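Local coordinates for protein glycosyl hydrolase family 26 (Bacteroides ovatus, PDB 4ZXO) that probably hydrolyses beta-mannan chains such as galactomannan, acting as a family 26 glycoside hydrolase built on a TIM barrel, at residues Asn106-Gly111 and Ser119-Ser124. Numbering follows the deposited sequence.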
loop_
_atom_site.group_PDB
_atom_site.type_symbol
_atom_site.label_atom_id
_atom_site.label_comp_id
_atom_site.label_asym_id
_atom_site.label_seq_id
_atom_site.Cartn_x
_atom_site.Cartn_y
_atom_site.Cartn_z
ATOM N N ASN A 106 -4.948 13.027 -13.642
ATOM C CA ASN A 106 -5.787 14.171 -13.298
ATOM C C ASN A 106 -6.930 14.231 -14.312
ATOM O O ASN A 106 -6.667 14.502 -15.504
ATOM C CB ASN A 106 -4.924 15.427 -13.346
ATOM C CG ASN A 106 -5.647 16.674 -12.901
ATOM O OD1 ASN A 106 -6.783 16.897 -13.258
ATOM N ND2 ASN A 106 -4.984 17.488 -12.105
ATOM N N PRO A 107 -8.180 14.000 -13.866
ATOM C CA PRO A 107 -9.285 13.904 -14.847
ATOM C C PRO A 107 -9.724 15.252 -15.428
ATOM O O PRO A 107 -10.448 15.266 -16.433
ATOM C CB PRO A 107 -10.429 13.269 -14.040
ATOM C CG PRO A 107 -10.143 13.662 -12.580
ATOM C CD PRO A 107 -8.585 13.661 -12.487
ATOM N N LYS A 108 -9.253 16.358 -14.860
ATOM C CA LYS A 108 -9.647 17.655 -15.384
ATOM C C LYS A 108 -8.563 18.223 -16.313
ATOM O O LYS A 108 -8.863 18.729 -17.411
ATOM C CB LYS A 108 -9.929 18.632 -14.231
ATOM C CG LYS A 108 -10.418 20.013 -14.690
ATOM C CD LYS A 108 -10.848 20.754 -13.401
ATOM C CE LYS A 108 -11.718 21.945 -13.631
ATOM N NZ LYS A 108 -11.006 23.027 -14.291
ATOM N N THR A 109 -7.303 18.137 -15.876
ATOM C CA THR A 109 -6.214 18.735 -16.661
ATOM C C THR A 109 -5.599 17.814 -17.679
ATOM O O THR A 109 -4.934 18.285 -18.590
ATOM C CB THR A 109 -5.068 19.221 -15.772
ATOM O OG1 THR A 109 -4.378 18.096 -15.242
ATOM C CG2 THR A 109 -5.601 20.074 -14.622
ATOM N N GLY A 110 -5.799 16.511 -17.506
ATOM C CA GLY A 110 -5.154 15.483 -18.331
ATOM C C GLY A 110 -3.718 15.225 -17.879
ATOM O O GLY A 110 -3.013 14.410 -18.493
ATOM N N GLY A 111 -3.270 15.902 -16.821
ATOM C CA GLY A 111 -1.937 15.652 -16.251
ATOM C C GLY A 111 -1.851 14.431 -15.370
ATOM O O GLY A 111 -2.805 13.628 -15.300
ATOM N N SER A 119 -6.913 23.504 -8.413
ATOM C CA SER A 119 -7.375 23.028 -7.112
ATOM C C SER A 119 -8.859 22.798 -7.161
ATOM O O SER A 119 -9.519 22.777 -6.112
ATOM C CB SER A 119 -6.967 24.022 -5.977
ATOM O OG SER A 119 -5.541 24.097 -5.862
ATOM N N THR A 120 -9.414 22.634 -8.362
ATOM C CA THR A 120 -10.864 22.380 -8.485
ATOM C C THR A 120 -11.168 21.040 -9.145
ATOM O O THR A 120 -12.294 20.812 -9.630
ATOM C CB THR A 120 -11.583 23.525 -9.254
ATOM O OG1 THR A 120 -11.236 23.523 -10.641
ATOM C CG2 THR A 120 -11.230 24.881 -8.636
ATOM N N VAL A 121 -10.168 20.145 -9.156
ATOM C CA VAL A 121 -10.302 18.884 -9.850
ATOM C C VAL A 121 -11.265 17.983 -9.142
ATOM O O VAL A 121 -12.156 17.425 -9.807
ATOM C CB VAL A 121 -8.957 18.186 -10.042
ATOM C CG1 VAL A 121 -9.084 16.819 -10.772
ATOM C CG2 VAL A 121 -8.035 19.098 -10.818
ATOM N N VAL A 122 -11.144 17.846 -7.822
ATOM C CA VAL A 122 -12.067 16.991 -7.084
ATOM C C VAL A 122 -13.498 17.526 -7.237
ATOM O O VAL A 122 -14.417 16.746 -7.454
ATOM C CB VAL A 122 -11.662 16.879 -5.588
ATOM C CG1 VAL A 122 -12.656 16.067 -4.803
ATOM C CG2 VAL A 122 -10.270 16.229 -5.488
ATOM N N ALA A 123 -13.699 18.843 -7.144
ATOM C CA ALA A 123 -15.034 19.382 -7.353
ATOM C C ALA A 123 -15.622 18.916 -8.684
ATOM O O ALA A 123 -16.803 18.621 -8.780
ATOM C CB ALA A 123 -15.039 20.904 -7.297
ATOM N N SER A 124 -14.797 18.861 -9.711
ATOM C CA SER A 124 -15.290 18.500 -11.043
ATOM C C SER A 124 -15.706 17.018 -11.169
ATOM O O SER A 124 -16.392 16.635 -12.143
ATOM C CB SER A 124 -14.241 18.816 -12.112
ATOM O OG SER A 124 -13.308 17.762 -12.292
#
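A buried amide oxygen pressed against two methyl groups marks this contact: OD1 of Asn-106 lies 3.4 Å from CG1 and 3.5 Å from CG2 of Val-121, and no hydrogen bond joins the two segments. The oxygen is satisfied within its own loop. OD1 of Asn-106 accepts from the backbone N of Lys-108 at 3.0 Å, in the carbonyl plane, and from N of Thr-109 at 2.9 Å, well above that plane, the pairing of an Asx turn with an Asx motif. Asparagine suits the place because chi1 (-175°) sets CG anti to the backbone N and chi2 (-43°) then turns OD1 toward both N-H groups; an alanine here would probably leave them without their acceptor and open a gap beside Val-121. This turn belongs to the loop between barrel strand 97-101 and helix 121-125 of the TIM-barrel fold. Branched Val-121 spreads its methyls, CG1 also meeting the apolar ring of Pro-107 (CD at 3.6 Å), which brings no polar group to satisfy; Trp-173 touches both. On the more open side, Lys-108 suits because its methylenes pass Ser-124, CE coming 3.4 Å from OG1 of Thr-120, while its ammonium salt-bridges Asp-118, which also hydrogen-bonds the threonine hydroxyl.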